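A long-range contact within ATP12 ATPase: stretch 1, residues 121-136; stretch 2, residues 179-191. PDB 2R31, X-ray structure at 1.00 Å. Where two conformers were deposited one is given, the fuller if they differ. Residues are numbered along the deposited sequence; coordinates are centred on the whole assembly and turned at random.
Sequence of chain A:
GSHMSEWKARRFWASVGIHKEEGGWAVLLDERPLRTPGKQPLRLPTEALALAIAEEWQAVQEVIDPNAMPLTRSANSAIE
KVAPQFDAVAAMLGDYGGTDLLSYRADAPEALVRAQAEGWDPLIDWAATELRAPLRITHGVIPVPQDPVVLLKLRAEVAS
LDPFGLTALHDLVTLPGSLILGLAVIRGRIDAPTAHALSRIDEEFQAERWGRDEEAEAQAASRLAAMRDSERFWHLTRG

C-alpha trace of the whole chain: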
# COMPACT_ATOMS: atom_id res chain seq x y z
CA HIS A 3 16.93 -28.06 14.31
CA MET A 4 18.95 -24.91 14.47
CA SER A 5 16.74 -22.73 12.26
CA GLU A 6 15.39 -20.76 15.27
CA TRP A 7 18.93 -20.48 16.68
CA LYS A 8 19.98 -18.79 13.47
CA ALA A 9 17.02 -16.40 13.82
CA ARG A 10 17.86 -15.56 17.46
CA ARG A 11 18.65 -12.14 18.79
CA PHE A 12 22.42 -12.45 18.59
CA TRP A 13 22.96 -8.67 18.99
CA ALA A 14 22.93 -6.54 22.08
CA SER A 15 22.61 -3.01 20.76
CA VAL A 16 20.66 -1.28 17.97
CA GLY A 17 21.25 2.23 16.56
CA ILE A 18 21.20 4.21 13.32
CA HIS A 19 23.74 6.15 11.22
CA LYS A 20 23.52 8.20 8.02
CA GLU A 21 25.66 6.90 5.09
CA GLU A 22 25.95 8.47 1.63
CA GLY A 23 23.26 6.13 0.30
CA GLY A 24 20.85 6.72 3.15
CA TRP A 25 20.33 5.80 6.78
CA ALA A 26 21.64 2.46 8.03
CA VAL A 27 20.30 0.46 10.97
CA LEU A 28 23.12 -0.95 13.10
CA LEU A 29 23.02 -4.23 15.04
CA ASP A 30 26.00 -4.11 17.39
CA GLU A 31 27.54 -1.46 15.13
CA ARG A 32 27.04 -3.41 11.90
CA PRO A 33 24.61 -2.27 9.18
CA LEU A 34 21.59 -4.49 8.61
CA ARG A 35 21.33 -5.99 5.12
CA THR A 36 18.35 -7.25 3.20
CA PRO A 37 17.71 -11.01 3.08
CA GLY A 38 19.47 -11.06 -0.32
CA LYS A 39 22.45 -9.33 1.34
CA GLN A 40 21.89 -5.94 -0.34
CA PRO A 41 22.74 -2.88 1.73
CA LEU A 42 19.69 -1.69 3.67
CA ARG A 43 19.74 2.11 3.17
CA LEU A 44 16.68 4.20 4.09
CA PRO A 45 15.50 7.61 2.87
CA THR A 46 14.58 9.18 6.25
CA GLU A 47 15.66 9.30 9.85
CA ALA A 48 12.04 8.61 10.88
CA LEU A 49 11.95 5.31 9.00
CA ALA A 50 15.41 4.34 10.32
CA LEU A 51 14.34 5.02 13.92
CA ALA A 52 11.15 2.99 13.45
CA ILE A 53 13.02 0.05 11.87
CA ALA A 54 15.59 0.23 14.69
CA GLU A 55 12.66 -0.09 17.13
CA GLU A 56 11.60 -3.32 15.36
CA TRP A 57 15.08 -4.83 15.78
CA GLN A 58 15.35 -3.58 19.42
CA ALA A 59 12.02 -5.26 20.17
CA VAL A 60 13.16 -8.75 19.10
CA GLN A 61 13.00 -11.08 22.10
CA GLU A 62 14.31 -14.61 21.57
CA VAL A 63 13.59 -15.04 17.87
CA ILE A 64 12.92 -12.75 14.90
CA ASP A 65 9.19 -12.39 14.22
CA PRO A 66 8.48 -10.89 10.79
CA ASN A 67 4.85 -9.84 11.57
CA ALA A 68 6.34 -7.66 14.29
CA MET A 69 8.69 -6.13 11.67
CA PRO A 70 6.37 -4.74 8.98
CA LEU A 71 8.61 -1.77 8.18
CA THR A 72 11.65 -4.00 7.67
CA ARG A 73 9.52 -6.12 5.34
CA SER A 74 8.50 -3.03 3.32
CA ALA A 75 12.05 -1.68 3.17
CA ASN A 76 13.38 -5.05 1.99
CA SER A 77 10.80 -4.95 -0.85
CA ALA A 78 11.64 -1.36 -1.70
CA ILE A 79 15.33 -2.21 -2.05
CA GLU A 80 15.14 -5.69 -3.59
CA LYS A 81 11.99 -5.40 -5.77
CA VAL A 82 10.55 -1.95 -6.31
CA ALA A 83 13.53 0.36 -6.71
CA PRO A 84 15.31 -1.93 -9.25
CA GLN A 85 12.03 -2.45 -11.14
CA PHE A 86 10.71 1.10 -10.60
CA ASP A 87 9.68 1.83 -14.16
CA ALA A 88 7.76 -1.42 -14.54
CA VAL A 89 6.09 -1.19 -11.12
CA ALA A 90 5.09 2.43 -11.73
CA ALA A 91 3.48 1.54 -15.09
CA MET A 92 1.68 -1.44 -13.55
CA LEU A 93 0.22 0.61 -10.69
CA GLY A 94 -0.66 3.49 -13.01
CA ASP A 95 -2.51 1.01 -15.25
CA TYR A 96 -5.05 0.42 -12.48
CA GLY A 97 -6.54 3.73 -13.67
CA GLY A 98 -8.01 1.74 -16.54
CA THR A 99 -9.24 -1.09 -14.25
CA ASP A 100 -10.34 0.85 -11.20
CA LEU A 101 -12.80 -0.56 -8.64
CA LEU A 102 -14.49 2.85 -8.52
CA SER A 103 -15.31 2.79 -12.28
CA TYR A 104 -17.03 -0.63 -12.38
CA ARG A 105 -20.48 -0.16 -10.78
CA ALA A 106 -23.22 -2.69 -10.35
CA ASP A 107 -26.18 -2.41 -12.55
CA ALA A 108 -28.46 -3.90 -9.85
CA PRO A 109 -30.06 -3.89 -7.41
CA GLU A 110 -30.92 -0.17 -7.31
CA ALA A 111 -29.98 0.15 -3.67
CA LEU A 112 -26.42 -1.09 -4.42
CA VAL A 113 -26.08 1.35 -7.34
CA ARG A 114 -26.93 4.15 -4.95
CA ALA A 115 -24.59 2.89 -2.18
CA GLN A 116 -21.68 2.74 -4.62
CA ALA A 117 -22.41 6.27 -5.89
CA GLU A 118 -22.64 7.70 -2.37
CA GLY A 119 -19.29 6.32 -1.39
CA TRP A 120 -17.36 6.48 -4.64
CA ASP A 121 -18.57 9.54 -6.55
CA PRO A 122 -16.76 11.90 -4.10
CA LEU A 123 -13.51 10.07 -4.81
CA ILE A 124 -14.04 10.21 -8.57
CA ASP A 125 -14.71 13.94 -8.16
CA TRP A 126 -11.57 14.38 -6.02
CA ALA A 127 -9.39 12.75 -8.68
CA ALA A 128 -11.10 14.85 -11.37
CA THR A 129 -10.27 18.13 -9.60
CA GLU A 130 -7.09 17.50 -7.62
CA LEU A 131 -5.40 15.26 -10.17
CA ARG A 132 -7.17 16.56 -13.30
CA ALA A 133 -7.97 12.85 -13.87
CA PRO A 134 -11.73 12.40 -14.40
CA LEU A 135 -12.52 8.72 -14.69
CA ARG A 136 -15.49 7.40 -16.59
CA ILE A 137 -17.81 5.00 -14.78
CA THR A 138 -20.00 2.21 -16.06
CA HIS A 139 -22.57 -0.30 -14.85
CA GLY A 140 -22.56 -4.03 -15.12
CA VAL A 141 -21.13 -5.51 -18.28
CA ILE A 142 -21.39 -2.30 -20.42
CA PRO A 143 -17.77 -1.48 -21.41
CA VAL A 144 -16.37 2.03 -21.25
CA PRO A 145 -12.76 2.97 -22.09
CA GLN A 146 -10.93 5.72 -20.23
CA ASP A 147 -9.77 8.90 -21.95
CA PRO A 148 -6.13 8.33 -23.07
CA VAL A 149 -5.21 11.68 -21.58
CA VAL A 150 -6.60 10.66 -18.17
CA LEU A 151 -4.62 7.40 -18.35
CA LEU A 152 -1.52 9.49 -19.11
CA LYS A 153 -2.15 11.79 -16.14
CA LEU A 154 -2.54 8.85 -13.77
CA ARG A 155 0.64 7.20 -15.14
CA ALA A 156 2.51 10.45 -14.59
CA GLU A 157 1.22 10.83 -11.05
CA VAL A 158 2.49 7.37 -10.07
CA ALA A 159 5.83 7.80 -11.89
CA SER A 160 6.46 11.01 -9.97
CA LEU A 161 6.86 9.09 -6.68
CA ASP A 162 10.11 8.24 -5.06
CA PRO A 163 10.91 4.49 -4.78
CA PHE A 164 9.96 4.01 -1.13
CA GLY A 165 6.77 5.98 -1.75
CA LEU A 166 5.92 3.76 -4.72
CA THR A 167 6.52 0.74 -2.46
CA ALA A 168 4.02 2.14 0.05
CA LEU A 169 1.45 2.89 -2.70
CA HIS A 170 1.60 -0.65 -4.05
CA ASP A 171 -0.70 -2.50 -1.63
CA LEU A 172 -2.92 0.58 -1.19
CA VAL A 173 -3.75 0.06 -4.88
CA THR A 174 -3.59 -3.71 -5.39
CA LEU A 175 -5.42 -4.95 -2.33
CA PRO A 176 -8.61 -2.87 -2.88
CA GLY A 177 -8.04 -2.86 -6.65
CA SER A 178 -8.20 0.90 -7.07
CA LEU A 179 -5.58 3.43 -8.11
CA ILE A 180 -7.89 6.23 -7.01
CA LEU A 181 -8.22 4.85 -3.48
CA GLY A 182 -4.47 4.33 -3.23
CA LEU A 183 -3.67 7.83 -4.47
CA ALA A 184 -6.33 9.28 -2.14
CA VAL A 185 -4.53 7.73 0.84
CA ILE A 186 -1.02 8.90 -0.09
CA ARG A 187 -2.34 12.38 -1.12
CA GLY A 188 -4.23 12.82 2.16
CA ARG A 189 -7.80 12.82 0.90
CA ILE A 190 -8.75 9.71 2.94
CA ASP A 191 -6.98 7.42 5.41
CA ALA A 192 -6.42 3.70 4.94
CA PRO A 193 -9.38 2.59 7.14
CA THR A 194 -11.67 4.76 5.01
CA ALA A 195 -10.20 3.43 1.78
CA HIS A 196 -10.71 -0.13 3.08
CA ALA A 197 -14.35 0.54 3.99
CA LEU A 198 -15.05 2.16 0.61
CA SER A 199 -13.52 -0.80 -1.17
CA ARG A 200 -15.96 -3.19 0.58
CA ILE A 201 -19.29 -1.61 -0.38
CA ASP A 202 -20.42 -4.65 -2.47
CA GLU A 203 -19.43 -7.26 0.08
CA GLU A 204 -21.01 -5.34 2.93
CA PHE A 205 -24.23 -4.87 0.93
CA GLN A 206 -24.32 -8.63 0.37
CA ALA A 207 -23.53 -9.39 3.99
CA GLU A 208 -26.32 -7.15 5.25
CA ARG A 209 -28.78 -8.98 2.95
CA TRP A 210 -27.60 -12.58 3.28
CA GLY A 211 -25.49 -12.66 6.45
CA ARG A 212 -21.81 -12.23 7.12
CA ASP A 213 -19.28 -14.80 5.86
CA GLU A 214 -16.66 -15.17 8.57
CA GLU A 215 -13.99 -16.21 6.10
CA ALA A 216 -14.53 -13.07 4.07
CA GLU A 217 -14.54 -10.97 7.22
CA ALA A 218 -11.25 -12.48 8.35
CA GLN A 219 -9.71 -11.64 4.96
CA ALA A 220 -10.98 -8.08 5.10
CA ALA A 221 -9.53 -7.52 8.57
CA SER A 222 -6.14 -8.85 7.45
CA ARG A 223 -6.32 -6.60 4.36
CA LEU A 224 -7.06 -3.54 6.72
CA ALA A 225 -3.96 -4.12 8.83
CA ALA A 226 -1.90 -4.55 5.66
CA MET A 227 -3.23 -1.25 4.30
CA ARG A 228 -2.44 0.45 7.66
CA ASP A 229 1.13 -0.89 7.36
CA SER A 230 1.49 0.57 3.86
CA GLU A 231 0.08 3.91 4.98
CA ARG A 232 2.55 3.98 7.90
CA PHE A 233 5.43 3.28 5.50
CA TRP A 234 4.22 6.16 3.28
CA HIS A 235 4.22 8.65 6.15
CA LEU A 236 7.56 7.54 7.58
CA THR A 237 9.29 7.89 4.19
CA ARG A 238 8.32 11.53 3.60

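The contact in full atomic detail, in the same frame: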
# COMPACT_ATOMS: atom_id res chain seq x y z
N ASP A 121 -18.54 8.33 -5.73
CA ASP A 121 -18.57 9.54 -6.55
C ASP A 121 -17.71 10.66 -5.94
O ASP A 121 -17.06 11.37 -6.70
CB ASP A 121 -20.00 10.01 -6.80
CG ASP A 121 -20.81 9.19 -7.76
OD1 ASP A 121 -20.26 8.26 -8.39
OD2 ASP A 121 -22.04 9.43 -7.86
N PRO A 122 -17.66 10.85 -4.62
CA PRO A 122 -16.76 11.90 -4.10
C PRO A 122 -15.32 11.66 -4.43
O PRO A 122 -14.54 12.61 -4.59
CB PRO A 122 -17.03 11.87 -2.60
CG PRO A 122 -18.45 11.39 -2.48
CD PRO A 122 -18.54 10.34 -3.54
N LEU A 123 -14.88 10.41 -4.50
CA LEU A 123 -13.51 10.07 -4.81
C LEU A 123 -13.19 10.24 -6.29
O LEU A 123 -12.11 10.72 -6.65
CB LEU A 123 -13.14 8.66 -4.29
CG LEU A 123 -12.71 8.89 -2.80
CD1 LEU A 123 -13.82 9.05 -1.88
CD2 LEU A 123 -11.27 8.79 -2.76
N ILE A 124 -14.14 9.88 -7.15
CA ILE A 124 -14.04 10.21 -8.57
C ILE A 124 -13.90 11.73 -8.72
O ILE A 124 -13.07 12.21 -9.52
CB ILE A 124 -15.23 9.63 -9.36
CG1 ILE A 124 -15.29 8.08 -9.33
CG2 ILE A 124 -15.32 10.15 -10.81
CD1 ILE A 124 -14.13 7.39 -10.03
N ASP A 125 -14.72 12.49 -8.03
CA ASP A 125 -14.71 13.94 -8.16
C ASP A 125 -13.39 14.51 -7.65
O ASP A 125 -12.83 15.44 -8.24
CB ASP A 125 -15.87 14.60 -7.43
CG ASP A 125 -17.26 14.28 -7.94
OD1 ASP A 125 -17.37 13.75 -9.08
OD2 ASP A 125 -18.24 14.58 -7.22
N TRP A 126 -12.87 13.97 -6.56
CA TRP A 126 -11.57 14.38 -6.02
C TRP A 126 -10.49 14.18 -7.08
O TRP A 126 -9.67 15.07 -7.35
CB TRP A 126 -11.23 13.61 -4.74
CG TRP A 126 -9.81 13.81 -4.36
CD1 TRP A 126 -9.29 14.93 -3.74
CD2 TRP A 126 -8.73 12.92 -4.59
NE1 TRP A 126 -7.94 14.78 -3.60
CE2 TRP A 126 -7.56 13.56 -4.09
CE3 TRP A 126 -8.60 11.63 -5.16
CZ2 TRP A 126 -6.30 12.99 -4.14
CZ3 TRP A 126 -7.35 11.07 -5.22
CH2 TRP A 126 -6.22 11.73 -4.72
N ALA A 127 -10.41 13.01 -7.69
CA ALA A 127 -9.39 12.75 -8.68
C ALA A 127 -9.58 13.65 -9.89
O ALA A 127 -8.60 14.13 -10.47
CB ALA A 127 -9.35 11.27 -9.06
N ALA A 128 -10.81 13.94 -10.27
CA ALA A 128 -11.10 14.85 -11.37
C ALA A 128 -10.57 16.24 -11.09
O ALA A 128 -10.01 16.88 -12.00
CB ALA A 128 -12.59 14.90 -11.64
N THR A 129 -10.65 16.76 -9.88
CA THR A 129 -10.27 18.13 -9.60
C THR A 129 -8.86 18.26 -9.09
O THR A 129 -8.11 19.14 -9.52
CB THR A 129 -11.21 18.81 -8.57
OG1 THR A 129 -11.24 18.04 -7.36
CG2 THR A 129 -12.60 18.94 -9.13
N GLU A 130 -8.44 17.45 -8.16
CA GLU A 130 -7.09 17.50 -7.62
C GLU A 130 -6.04 17.02 -8.60
O GLU A 130 -4.96 17.63 -8.78
CB GLU A 130 -6.96 16.73 -6.28
CG GLU A 130 -5.51 16.84 -5.84
CD GLU A 130 -5.16 16.48 -4.42
OE1 GLU A 130 -5.97 16.78 -3.51
OE2 GLU A 130 -4.09 15.89 -4.07
N LEU A 131 -6.31 15.90 -9.25
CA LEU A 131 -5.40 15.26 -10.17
C LEU A 131 -5.67 15.54 -11.61
O LEU A 131 -4.92 15.10 -12.50
CB LEU A 131 -5.35 13.75 -9.96
CG LEU A 131 -5.09 13.25 -8.53
CD1 LEU A 131 -5.14 11.75 -8.50
CD2 LEU A 131 -3.81 13.84 -8.03
N ARG A 132 -6.75 16.28 -11.92
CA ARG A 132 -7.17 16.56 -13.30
C ARG A 132 -7.32 15.23 -14.04
O ARG A 132 -6.98 15.08 -15.22
CB ARG A 132 -6.23 17.56 -13.99
CG ARG A 132 -5.93 18.85 -13.21
CD ARG A 132 -7.18 19.53 -12.77
NE ARG A 132 -7.09 21.02 -12.85
CZ ARG A 132 -7.88 21.75 -12.05
NH1 ARG A 132 -8.70 21.10 -11.24
NH2 ARG A 132 -7.84 23.07 -12.10
N ALA A 133 -7.85 14.21 -13.35
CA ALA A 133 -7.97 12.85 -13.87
C ALA A 133 -9.37 12.32 -13.70
O ALA A 133 -9.65 11.44 -12.87
CB ALA A 133 -6.95 11.95 -13.20
N PRO A 134 -10.32 12.86 -14.47
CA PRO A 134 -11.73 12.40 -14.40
C PRO A 134 -11.90 11.04 -15.01
O PRO A 134 -11.80 10.81 -16.25
CB PRO A 134 -12.51 13.50 -15.21
CG PRO A 134 -11.49 14.01 -16.18
CD PRO A 134 -10.21 14.01 -15.39
N LEU A 135 -12.24 10.05 -14.17
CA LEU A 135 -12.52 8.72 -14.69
C LEU A 135 -13.98 8.62 -15.12
O LEU A 135 -14.86 9.19 -14.52
CB LEU A 135 -12.33 7.64 -13.63
CG LEU A 135 -10.90 7.36 -13.22
CD1 LEU A 135 -10.87 6.24 -12.20
CD2 LEU A 135 -10.04 6.98 -14.45
N ARG A 136 -14.16 7.81 -16.15
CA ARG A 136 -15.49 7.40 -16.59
C ARG A 136 -15.91 6.20 -15.77
O ARG A 136 -15.07 5.34 -15.42
CB ARG A 136 -15.44 7.10 -18.07
CG ARG A 136 -15.05 8.29 -18.98
CD ARG A 136 -14.82 7.84 -20.41
NE ARG A 136 -14.43 8.99 -21.25
CZ ARG A 136 -13.80 8.83 -22.41
NH1 ARG A 136 -13.51 7.59 -22.83
NH2 ARG A 136 -13.49 9.89 -23.14
N LEU A 179 -6.58 2.37 -8.16
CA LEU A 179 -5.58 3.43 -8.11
C LEU A 179 -6.10 4.65 -7.41
O LEU A 179 -5.34 5.30 -6.68
CB LEU A 179 -5.12 3.77 -9.56
CG LEU A 179 -4.06 4.86 -9.62
CD1 LEU A 179 -2.80 4.49 -8.89
CD2 LEU A 179 -3.74 5.16 -11.09
N ILE A 180 -7.37 5.02 -7.65
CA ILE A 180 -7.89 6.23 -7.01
C ILE A 180 -7.86 6.11 -5.48
O ILE A 180 -7.46 7.07 -4.80
CB ILE A 180 -9.28 6.58 -7.53
CG1 ILE A 180 -9.27 6.80 -9.05
CG2 ILE A 180 -9.85 7.79 -6.79
CD1 ILE A 180 -8.14 7.72 -9.58
N LEU A 181 -8.29 4.97 -4.93
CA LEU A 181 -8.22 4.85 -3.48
C LEU A 181 -6.81 4.88 -2.97
O LEU A 181 -6.51 5.47 -1.90
CB LEU A 181 -8.91 3.57 -2.99
CG LEU A 181 -10.43 3.50 -3.20
CD1 LEU A 181 -10.94 2.16 -2.69
CD2 LEU A 181 -11.16 4.64 -2.53
N GLY A 182 -5.85 4.27 -3.68
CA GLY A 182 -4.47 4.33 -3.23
C GLY A 182 -3.89 5.75 -3.26
O GLY A 182 -3.24 6.19 -2.30
N LEU A 183 -4.13 6.45 -4.37
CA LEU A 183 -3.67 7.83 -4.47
C LEU A 183 -4.35 8.71 -3.42
O LEU A 183 -3.72 9.60 -2.85
CB LEU A 183 -3.89 8.41 -5.87
CG LEU A 183 -3.03 7.78 -6.96
CD1 LEU A 183 -3.44 8.33 -8.31
CD2 LEU A 183 -1.57 7.97 -6.72
N ALA A 184 -5.64 8.47 -3.14
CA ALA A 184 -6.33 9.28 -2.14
C ALA A 184 -5.73 9.10 -0.77
O ALA A 184 -5.70 10.07 0.02
CB ALA A 184 -7.81 8.94 -2.15
N VAL A 185 -5.20 7.93 -0.44
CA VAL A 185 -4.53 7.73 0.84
C VAL A 185 -3.21 8.50 0.83
O VAL A 185 -2.92 9.29 1.74
CB VAL A 185 -4.34 6.25 1.16
CG1 VAL A 185 -3.46 6.10 2.42
CG2 VAL A 185 -5.67 5.56 1.34
N ILE A 186 -2.34 8.27 -0.16
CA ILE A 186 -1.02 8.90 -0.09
C ILE A 186 -1.10 10.42 -0.25
O ILE A 186 -0.21 11.13 0.24
CB ILE A 186 -0.02 8.26 -1.08
CG1 ILE A 186 -0.34 8.46 -2.53
CG2 ILE A 186 0.19 6.78 -0.73
CD1 ILE A 186 0.86 8.31 -3.47
N ARG A 187 -2.15 10.92 -0.92
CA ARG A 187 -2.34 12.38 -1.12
C ARG A 187 -3.17 13.00 -0.00
O ARG A 187 -3.42 14.22 -0.07
CB ARG A 187 -2.87 12.69 -2.50
CG ARG A 187 -1.97 12.25 -3.64
CD ARG A 187 -0.51 12.58 -3.49
NE ARG A 187 0.27 12.38 -4.69
CZ ARG A 187 1.60 12.37 -4.71
NH1 ARG A 187 2.22 12.27 -5.89
NH2 ARG A 187 2.31 12.46 -3.59
N GLY A 188 -3.59 12.25 0.99
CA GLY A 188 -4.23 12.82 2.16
C GLY A 188 -5.69 13.12 2.06
O GLY A 188 -6.21 13.75 2.98
N ARG A 189 -6.36 12.62 1.05
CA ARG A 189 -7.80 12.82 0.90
C ARG A 189 -8.61 11.89 1.81
O ARG A 189 -9.69 12.30 2.28
CB ARG A 189 -8.18 12.68 -0.56
CG ARG A 189 -9.68 12.70 -0.87
CD ARG A 189 -10.38 13.96 -0.44
NE ARG A 189 -11.79 13.94 -0.75
CZ ARG A 189 -12.72 13.26 -0.08
NH1 ARG A 189 -12.35 12.57 0.97
NH2 ARG A 189 -14.01 13.29 -0.49
N ILE A 190 -8.15 10.67 2.02
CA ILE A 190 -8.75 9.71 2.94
C ILE A 190 -7.62 8.98 3.65
O ILE A 190 -6.48 9.02 3.18
CB ILE A 190 -9.70 8.71 2.25
CG1 ILE A 190 -8.92 7.82 1.24
CG2 ILE A 190 -10.89 9.38 1.66
CD1 ILE A 190 -9.75 6.85 0.45
N ASP A 191 -7.94 8.31 4.76
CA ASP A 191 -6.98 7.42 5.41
C ASP A 191 -7.24 5.97 4.96
O ASP A 191 -8.19 5.65 4.25
CB ASP A 191 -7.03 7.60 6.92
CG ASP A 191 -8.32 7.23 7.56
OD1 ASP A 191 -9.21 6.64 6.93
OD2 ASP A 191 -8.44 7.53 8.80
O HOH W 1 -14.56 14.74 -2.90
O HOH W 2 -5.59 15.74 -0.87

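Two helices pack here, 121-130 in stretch 1 and 179-186 in stretch 2. Their axes approach to 10.1 Å and cross at 68°. The contact buries 612 Å², both sides summed. No direct hydrogen bond joins the stretches; the interface is mainly apolar, with two water bridges.

Leu179 does not reach stretch 1. Ile180 points toward it and fills the space beside Leu123, Ala127 and Leu135. Ile180 CD1 lies 3.8 Å from Ala127 CB, and Ile180 CG1 lies 3.6 Å from Leu135 CD1. Ile180 CG2 is 3.7 Å from Leu123 O. The small side chain of Ala127 goes with a close backbone approach: the CA atoms of Ala127 and Ile180 are 6.9 Å apart.

Leu181 starts away from stretch 1, but its end comes nearer. Leu181 CD2 is 4.2 Å from Leu123 CD2. Leu183 points toward stretch 1, and Leu183 CD1 meets Leu131 CD1 at 3.8 Å, a plain van der Waals contact.

Ala184 touches two large residues, Leu123 and Trp126. Ala184 CB is 3.5 Å from Leu123 CD2 and 3.8 Å from Trp126 CZ3. The same methyl makes an off-centre CH-pi contact with the six-membered ring of Trp126, 4.2 Å from Ala184 CB to the ring centroid. Val185 and Ile186 do not touch stretch 1.

Arg187 approaches the edge of the indole, with Arg187 CB 3.8 Å from Trp126 CZ2. The end of its side chain leads away and bonds elsewhere in the structure. Its carbonyl still links the stretches: water 2 donates to Arg187 O at 2.8 Å and to Glu130 OE1 at 2.9 Å. Glu130 OE1 also accepts a hydrogen bond from Trp126 NE1 at 2.8 Å. This satisfies the polar atom of the indole within its own stretch.

Gly188 ends the helix in a Schellman motif. Its positive phi, 83°, favours glycine. Arg189 N bonds to Ala184 O at 2.8 Å, and Gly188 N to Val185 O at 3.1 Å.

Arg189 then lays its aliphatic part over the indole. Arg189 CG stands 3.6 Å from the centroid of the Trp126 five-membered ring, only 8° off the normal, a CH-pi contact over the face. Arg189 CD is 3.6 Å from Trp126 CD1. The guanidinium continues to Pro122, where Arg189 NH2 lies 3.9 Å from Pro122 CB. Water 1 completes the link. It accepts from Arg189 NH2 at 2.9 Å and donates to Pro122 O at 2.7 Å.

Ile190 adds a last apolar contact, Ile190 CD1 to Leu123 CD2 at 4.0 Å. Asp191 is out of reach and caps the helix that follows.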